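Local coordinates for UDP-glucose 4-epimerase (Campylobacter jejuni subsp. jejuni serotype O:2, PDB 7K3P), which catalyses the NAD-dependent interconversion of UDP-glucose and UDP-galactose, and probably also of UDP-GlcNAc and UDP-GalNAc, by inverting the sugar at C4, at residues 190-194 / 244-248; 194-198 / 340-344. The protein carries 2 engineered substitutions. One frame throughout, in Å; residues are numbered along the deposited sequence.

Contact 1. Residues 190-194 / 244-248; sequences YFNVA and DFIHV. With NAD (nicotinamide-adenine-dinucleotide), chain C.
Val193 pairs in parallel with Ile246, their CA atoms 4.8 Å apart, in a short strand pairing beside the nicotinamide, just after Rossmann strand 184-189 ends and the chain enters a small mixed sheet. Two backbone bonds define it. Ile246 N gives its proton to Asn192 O (3.2 Å), and Ala194 N gives its proton to Ile246 O (3.0 Å), so Ile246 uses both its N-H and its C=O on segment 190-194, on the residues flanking Val193. On the face shared by Val193 and Ile246, branched side chains suit a buried strand. CG1 of Ile246 stands anti to the backbone N (chi1 -166°), which turns CG2 toward Val193, 3.7 Å from its CB. Val193 CG2 also meets CB of Val248 at the start of helix 248-261.

Where the strands splay, water replaces direct bonds. One water joins Asn192 N to Asp244 O, and another links Ala194 O with Val248 N. Phe191 lays CD2 3.6 Å from Asp244 CB, its ring crossing the Asp244 side chain with ring and carboxylate planes 29° apart. Through OD2 the Asp244 carboxylate is held by Ser312 N, which joins this end to strand 309-312 of the mixed sheet.

Toward the cofactor, Tyr190 extends its ring obliquely alongside the nicotinamide, CE2 lying 3.2 Å from C5N of NAD. Its hydroxyl donates to ribose O4D of NAD at 2.9 Å. Val193 CG1 lies 3.3 Å from C7N of the NAD carboxamide. The strand pairing thus fixes the backbone from which Tyr190 and Val193 reach the nicotinamide.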
loop_
_atom_site.group_PDB
_atom_site.type_symbol
_atom_site.label_atom_id
_atom_site.label_comp_id
_atom_site.label_asym_id
_atom_site.label_seq_id
_atom_site.Cartn_x
_atom_site.Cartn_y
_atom_site.Cartn_z
ATOM N N TYR A 190 -2.344 -15.728 -9.552
ATOM C CA TYR A 190 -2.376 -17.179 -9.670
ATOM C C TYR A 190 -2.003 -17.827 -8.355
ATOM O O TYR A 190 -1.436 -17.177 -7.460
ATOM C CB TYR A 190 -1.443 -17.669 -10.795
ATOM C CG TYR A 190 -0.082 -16.980 -10.832
ATOM C CD1 TYR A 190 0.067 -15.710 -11.380
ATOM C CD2 TYR A 190 1.051 -17.621 -10.352
ATOM C CE1 TYR A 190 1.335 -15.082 -11.429
ATOM C CE2 TYR A 190 2.296 -17.021 -10.408
ATOM C CZ TYR A 190 2.428 -15.756 -10.940
ATOM O OH TYR A 190 3.681 -15.173 -10.979
ATOM N N PHE A 191 -2.331 -19.106 -8.234
ATOM C CA PHE A 191 -1.984 -19.862 -7.045
ATOM C C PHE A 191 -0.566 -20.418 -7.165
ATOM O O PHE A 191 0.256 -19.889 -7.917
ATOM C CB PHE A 191 -3.021 -20.967 -6.815
ATOM C CG PHE A 191 -4.310 -20.455 -6.234
ATOM C CD1 PHE A 191 -4.455 -20.310 -4.855
ATOM C CD2 PHE A 191 -5.362 -20.081 -7.061
ATOM C CE1 PHE A 191 -5.641 -19.819 -4.309
ATOM C CE2 PHE A 191 -6.552 -19.592 -6.526
ATOM C CZ PHE A 191 -6.695 -19.461 -5.146
ATOM N N ASN A 192 -0.284 -21.494 -6.443
ATOM C CA ASN A 192 1.073 -22.008 -6.340
ATOM C C ASN A 192 1.612 -22.553 -7.675
ATOM O O ASN A 192 0.872 -23.193 -8.448
ATOM C CB ASN A 192 1.111 -23.108 -5.282
ATOM C CG ASN A 192 2.511 -23.662 -5.069
ATOM O OD1 ASN A 192 2.802 -24.815 -5.415
ATOM N ND2 ASN A 192 3.392 -22.834 -4.520
ATOM N N VAL A 193 2.889 -22.314 -7.960
ATOM C CA VAL A 193 3.472 -22.927 -9.153
ATOM C C VAL A 193 4.416 -24.080 -8.816
ATOM O O VAL A 193 5.342 -23.932 -8.022
ATOM C CB VAL A 193 4.054 -21.899 -10.168
ATOM C CG1 VAL A 193 3.785 -20.471 -9.738
ATOM C CG2 VAL A 193 5.512 -22.172 -10.479
ATOM N N ALA A 194 4.148 -25.243 -9.406
ATOM C CA ALA A 194 4.889 -26.464 -9.070
ATOM C C ALA A 194 6.391 -26.266 -9.232
ATOM O O ALA A 194 6.836 -25.635 -10.193
ATOM C CB ALA A 194 4.404 -27.644 -9.922
ATOM N N ASP A 244 -5.541 -25.457 -6.707
ATOM C CA ASP A 244 -5.133 -24.936 -7.994
ATOM C C ASP A 244 -3.596 -24.883 -8.055
ATOM O O ASP A 244 -2.947 -24.237 -7.211
ATOM C CB ASP A 244 -5.761 -23.545 -8.136
ATOM C CG ASP A 244 -5.654 -22.984 -9.535
ATOM O OD1 ASP A 244 -4.520 -22.895 -10.053
ATOM O OD2 ASP A 244 -6.710 -22.616 -10.099
ATOM N N PHE A 245 -3.014 -25.601 -9.016
ATOM C CA PHE A 245 -1.560 -25.605 -9.230
ATOM C C PHE A 245 -1.260 -25.332 -10.700
ATOM O O PHE A 245 -2.111 -25.561 -11.563
ATOM C CB PHE A 245 -0.964 -26.956 -8.828
ATOM C CG PHE A 245 -1.381 -27.402 -7.468
ATOM C CD1 PHE A 245 -0.720 -26.928 -6.339
ATOM C CD2 PHE A 245 -2.452 -28.271 -7.310
ATOM C CE1 PHE A 245 -1.117 -27.320 -5.073
ATOM C CE2 PHE A 245 -2.855 -28.671 -6.049
ATOM C CZ PHE A 245 -2.182 -28.194 -4.924
ATOM N N ILE A 246 -0.058 -24.847 -11.000
ATOM C CA ILE A 246 0.266 -24.543 -12.390
ATOM C C ILE A 246 1.721 -24.864 -12.739
ATOM O O ILE A 246 2.628 -24.724 -11.902
ATOM C CB ILE A 246 -0.087 -23.084 -12.751
ATOM C CG1 ILE A 246 -0.059 -22.889 -14.266
ATOM C CG2 ILE A 246 0.860 -22.095 -12.027
ATOM C CD1 ILE A 246 -0.789 -21.632 -14.713
ATOM N N HIS A 247 1.935 -25.313 -13.974
ATOM C CA HIS A 247 3.278 -25.642 -14.447
ATOM C C HIS A 247 4.072 -24.351 -14.677
ATOM O O HIS A 247 3.535 -23.375 -15.185
ATOM C CB HIS A 247 3.199 -26.460 -15.742
ATOM C CG HIS A 247 4.505 -27.054 -16.157
ATOM N ND1 HIS A 247 5.469 -26.337 -16.833
ATOM C CD2 HIS A 247 5.012 -28.298 -15.987
ATOM C CE1 HIS A 247 6.512 -27.113 -17.065
ATOM N NE2 HIS A 247 6.263 -28.305 -16.559
ATOM N N VAL A 248 5.349 -24.350 -14.302
ATOM C CA VAL A 248 6.159 -23.130 -14.424
ATOM C C VAL A 248 6.196 -22.587 -15.858
ATOM O O VAL A 248 6.282 -21.373 -16.063
ATOM C CB VAL A 248 7.595 -23.323 -13.869
ATOM C CG1 VAL A 248 8.350 -24.394 -14.666
ATOM C CG2 VAL A 248 8.362 -21.997 -13.889
HETATM P PA NAD C . 11.849 -16.184 -7.318
HETATM O O1A NAD C . 12.424 -15.898 -5.953
HETATM O O2A NAD C . 12.463 -17.421 -7.909
HETATM O O5B NAD C . 12.146 -14.997 -8.315
HETATM C C5B NAD C . 12.367 -13.725 -7.777
HETATM C C4B NAD C . 13.529 -13.104 -8.447
HETATM O O4B NAD C . 13.586 -11.726 -8.217
HETATM C C3B NAD C . 14.868 -13.724 -7.939
HETATM O O3B NAD C . 15.795 -14.241 -8.968
HETATM C C2B NAD C . 15.421 -12.633 -6.991
HETATM O O2B NAD C . 16.781 -12.631 -6.902
HETATM C C1B NAD C . 14.869 -11.418 -7.666
HETATM N N9A NAD C . 14.803 -10.255 -6.768
HETATM C C8A NAD C . 14.184 -10.194 -5.571
HETATM N N7A NAD C . 14.348 -8.980 -5.021
HETATM C C5A NAD C . 15.075 -8.219 -5.848
HETATM C C6A NAD C . 15.559 -6.901 -5.804
HETATM N N6A NAD C . 15.257 -6.061 -4.669
HETATM N N1A NAD C . 16.277 -6.413 -6.835
HETATM C C2A NAD C . 16.573 -7.163 -7.911
HETATM N N3A NAD C . 16.135 -8.463 -7.986
HETATM C C4A NAD C . 15.390 -9.009 -6.982
HETATM O O3 NAD C . 10.275 -16.335 -7.157
HETATM P PN NAD C . 9.329 -16.898 -8.287
HETATM O O1N NAD C . 10.066 -16.979 -9.611
HETATM O O2N NAD C . 8.868 -18.257 -7.857
HETATM O O5D NAD C . 8.093 -15.918 -8.409
HETATM C C5D NAD C . 8.262 -14.720 -9.130
HETATM C C4D NAD C . 7.044 -13.820 -9.004
HETATM O O4D NAD C . 5.851 -14.538 -9.226
HETATM C C3D NAD C . 6.953 -13.064 -7.683
HETATM O O3D NAD C . 6.489 -11.795 -7.911
HETATM C C2D NAD C . 5.919 -13.760 -6.904
HETATM O O2D NAD C . 5.283 -12.968 -5.971
HETATM C C1D NAD C . 5.005 -14.297 -8.037
HETATM N N1N NAD C . 4.165 -15.526 -7.663
HETATM C C2N NAD C . 4.868 -16.699 -7.473
HETATM C C3N NAD C . 4.174 -17.857 -7.136
HETATM C C7N NAD C . 4.929 -19.144 -6.926
HETATM O O7N NAD C . 6.146 -19.198 -7.016
HETATM N N7N NAD C . 4.197 -20.322 -6.602
HETATM C C4N NAD C . 2.798 -17.819 -7.008
HETATM C C5N NAD C . 2.108 -16.643 -7.200
HETATM C C6N NAD C . 2.792 -15.467 -7.535
HETATM O O HOH W 1 -4.278 -19.966 -10.393
HETATM O O HOH W 2 -2.077 -23.438 -4.763
HETATM O O HOH W 3 -1.694 -21.971 -9.615
HETATM O O HOH W 4 6.363 -26.687 -12.748
#

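Contact 2. Residues 194-198 / 340-344. With NAD (nicotinamide-adenine-dinucleotide), chain C.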
loop_
_atom_site.group_PDB
_atom_site.type_symbol
_atom_site.label_atom_id
_atom_site.label_comp_id
_atom_site.label_asym_id
_atom_site.label_seq_id
_atom_site.Cartn_x
_atom_site.Cartn_y
_atom_site.Cartn_z
ATOM N N ALA A 194 4.148 -25.243 -9.406
ATOM C CA ALA A 194 4.889 -26.464 -9.070
ATOM C C ALA A 194 6.391 -26.266 -9.232
ATOM O O ALA A 194 6.836 -25.635 -10.193
ATOM C CB ALA A 194 4.404 -27.644 -9.922
ATOM N N GLY A 195 7.164 -26.782 -8.279
ATOM C CA GLY A 195 8.612 -26.699 -8.359
ATOM C C GLY A 195 9.251 -25.472 -7.726
ATOM O O GLY A 195 10.475 -25.379 -7.688
ATOM N N ALA A 196 8.451 -24.525 -7.235
ATOM C CA ALA A 196 9.036 -23.334 -6.604
ATOM C C ALA A 196 9.727 -23.691 -5.289
ATOM O O ALA A 196 9.147 -24.376 -4.442
ATOM C CB ALA A 196 7.993 -22.264 -6.389
ATOM N N CYS A 197 10.973 -23.242 -5.130
ATOM C CA CYS A 197 11.732 -23.480 -3.903
ATOM C C CYS A 197 11.385 -22.442 -2.865
ATOM O O CYS A 197 11.694 -21.262 -3.027
ATOM C CB CYS A 197 13.236 -23.387 -4.150
ATOM S SG CYS A 197 13.854 -24.545 -5.343
ATOM N N MET A 198 10.756 -22.885 -1.788
ATOM C CA MET A 198 10.455 -21.992 -0.687
ATOM C C MET A 198 11.171 -22.445 0.580
ATOM O O MET A 198 11.182 -23.631 0.914
ATOM C CB MET A 198 8.948 -21.874 -0.502
ATOM C CG MET A 198 8.330 -21.092 -1.643
ATOM S SD MET A 198 6.549 -21.124 -1.675
ATOM C CE MET A 198 6.278 -20.653 -3.377
ATOM N N TRP A 340 12.579 -30.208 -9.639
ATOM C CA TRP A 340 12.998 -28.946 -9.046
ATOM C C TRP A 340 13.217 -29.039 -7.534
ATOM O O TRP A 340 14.109 -28.378 -6.988
ATOM C CB TRP A 340 12.050 -27.811 -9.435
ATOM C CG TRP A 340 12.341 -27.329 -10.819
ATOM C CD1 TRP A 340 11.610 -27.576 -11.952
ATOM C CD2 TRP A 340 13.473 -26.555 -11.233
ATOM N NE1 TRP A 340 12.210 -26.984 -13.039
ATOM C CE2 TRP A 340 13.362 -26.352 -12.626
ATOM C CE3 TRP A 340 14.574 -26.002 -10.559
ATOM C CZ2 TRP A 340 14.306 -25.620 -13.363
ATOM C CZ3 TRP A 340 15.513 -25.279 -11.287
ATOM C CH2 TRP A 340 15.369 -25.091 -12.677
ATOM N N GLU A 341 12.428 -29.878 -6.867
ATOM C CA GLU A 341 12.547 -30.052 -5.424
ATOM C C GLU A 341 13.962 -30.471 -5.019
ATOM O O GLU A 341 14.536 -29.944 -4.057
ATOM C CB GLU A 341 11.543 -31.097 -4.930
ATOM C CG GLU A 341 11.557 -31.271 -3.429
ATOM C CD GLU A 341 11.347 -29.956 -2.708
ATOM O OE1 GLU A 341 12.046 -29.710 -1.702
ATOM O OE2 GLU A 341 10.483 -29.168 -3.155
ATOM N N LYS A 342 14.520 -31.420 -5.763
ATOM C CA LYS A 342 15.849 -31.950 -5.474
ATOM C C LYS A 342 16.945 -30.908 -5.711
ATOM O O LYS A 342 18.060 -31.039 -5.203
ATOM C CB LYS A 342 16.093 -33.224 -6.289
ATOM C CG LYS A 342 15.070 -34.319 -5.979
ATOM C CD LYS A 342 15.347 -35.612 -6.730
ATOM C CE LYS A 342 15.037 -35.476 -8.212
ATOM N NZ LYS A 342 15.280 -36.760 -8.928
ATOM N N GLN A 343 16.606 -29.871 -6.471
ATOM C CA GLN A 343 17.497 -28.739 -6.715
ATOM C C GLN A 343 17.400 -27.692 -5.593
ATOM O O GLN A 343 18.365 -26.971 -5.312
ATOM C CB GLN A 343 17.142 -28.094 -8.055
ATOM C CG GLN A 343 18.067 -26.970 -8.494
ATOM C CD GLN A 343 19.393 -27.489 -9.028
ATOM O OE1 GLN A 343 19.664 -28.696 -8.982
ATOM N NE2 GLN A 343 20.225 -26.581 -9.544
ATOM N N CYS A 344 16.229 -27.612 -4.959
ATOM C CA CYS A 344 15.991 -26.651 -3.882
ATOM C C CYS A 344 16.983 -26.820 -2.742
ATOM O O CYS A 344 17.348 -25.844 -2.092
ATOM C CB CYS A 344 14.570 -26.785 -3.335
ATOM S SG CYS A 344 13.275 -26.290 -4.486
HETATM P PA NAD C . 11.849 -16.184 -7.318
HETATM O O1A NAD C . 12.424 -15.898 -5.953
HETATM O O2A NAD C . 12.463 -17.421 -7.909
HETATM O O5B NAD C . 12.146 -14.997 -8.315
HETATM C C5B NAD C . 12.367 -13.725 -7.777
HETATM C C4B NAD C . 13.529 -13.104 -8.447
HETATM O O4B NAD C . 13.586 -11.726 -8.217
HETATM C C3B NAD C . 14.868 -13.724 -7.939
HETATM O O3B NAD C . 15.795 -14.241 -8.968
HETATM C C2B NAD C . 15.421 -12.633 -6.991
HETATM O O2B NAD C . 16.781 -12.631 -6.902
HETATM C C1B NAD C . 14.869 -11.418 -7.666
HETATM N N9A NAD C . 14.803 -10.255 -6.768
HETATM C C8A NAD C . 14.184 -10.194 -5.571
HETATM N N7A NAD C . 14.348 -8.980 -5.021
HETATM C C5A NAD C . 15.075 -8.219 -5.848
HETATM C C6A NAD C . 15.559 -6.901 -5.804
HETATM N N6A NAD C . 15.257 -6.061 -4.669
HETATM N N1A NAD C . 16.277 -6.413 -6.835
HETATM C C2A NAD C . 16.573 -7.163 -7.911
HETATM N N3A NAD C . 16.135 -8.463 -7.986
HETATM C C4A NAD C . 15.390 -9.009 -6.982
HETATM O O3 NAD C . 10.275 -16.335 -7.157
HETATM P PN NAD C . 9.329 -16.898 -8.287
HETATM O O1N NAD C . 10.066 -16.979 -9.611
HETATM O O2N NAD C . 8.868 -18.257 -7.857
HETATM O O5D NAD C . 8.093 -15.918 -8.409
HETATM C C5D NAD C . 8.262 -14.720 -9.130
HETATM C C4D NAD C . 7.044 -13.820 -9.004
HETATM O O4D NAD C . 5.851 -14.538 -9.226
HETATM C C3D NAD C . 6.953 -13.064 -7.683
HETATM O O3D NAD C . 6.489 -11.795 -7.911
HETATM C C2D NAD C . 5.919 -13.760 -6.904
HETATM O O2D NAD C . 5.283 -12.968 -5.971
HETATM C C1D NAD C . 5.005 -14.297 -8.037
HETATM N N1N NAD C . 4.165 -15.526 -7.663
HETATM C C2N NAD C . 4.868 -16.699 -7.473
HETATM C C3N NAD C . 4.174 -17.857 -7.136
HETATM C C7N NAD C . 4.929 -19.144 -6.926
HETATM O O7N NAD C . 6.146 -19.198 -7.016
HETATM N N7N NAD C . 4.197 -20.322 -6.602
HETATM C C4N NAD C . 2.798 -17.819 -7.008
HETATM C C5N NAD C . 2.108 -16.643 -7.200
HETATM C C6N NAD C . 2.792 -15.467 -7.535
#
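Gly195 and Cys197, in a loop without regular structure, run past the last turn of helix 330-343, with CA atoms 5.0 Å apart for Gly195 and Trp340 and 5.3 Å apart for Cys197 and Cys344. No hydrogen bond crosses the gap; a covalent bond does. Cys197 SG and Cys344 SG form a disulfide 2.0 Å long, whose chi3 of -87° is close to the relaxed right angle and gives it left-handed sense. In Cys197 the sulfur lies beside the backbone N and anti to the carbonyl carbon (chi1 -60°), and Cys344 has the same arrangement, bringing the two sulfurs together across the gap. Cysteine thus links the chain's final residue to the loop.

Gly195 suits its place on two counts. Its phi of 90° is readily adopted by a residue with no side chain, and its CA comes within 3.8 Å of Trp340 CB. Its carbonyl O also rests 3.4 Å from that same Trp340 CB, whereas the indole turns off from the loop and makes a T-shaped (edge-to-face) contact with Tyr27. The small methyl of Ala196 points away from the helix and approaches the nicotinamide amide, CB to O7N of NAD being 3.6 Å. Met198 extends an unbranched chain in the same direction, its methyl CE in van der Waals contact with the carboxamide, 3.9 Å from N7N of NAD.

Glu341 makes salt bridges with Lys214 and Lys223, and Lys214 also hydrogen-bonds Ala196 O, tying helix 212-220 to both segments. The loop that follows strand 192-193 therefore runs between the cofactor and the end of helix 330-343.

Strand 184-189 of the Rossmann sheet delivers the chain to the run 190-198, which supplies the first segment of both contacts, joined at Ala194. Contact 1 closes the shorter loop, bringing 244-248 back after helix 212-220 and strand 226-230. Contact 2 closes a much longer one, from 194-198 to the C terminus. Because 244-248 falls within that longer span while 190-193 precede it, the two closures interleave. Asn192 ND2 touches Met198 CE at 3.8 Å, and the two contacts reach the same nicotinamide end of NAD. Together they tie the single run 190-198 to the mixed sheet and to the C-terminal helix 330-343.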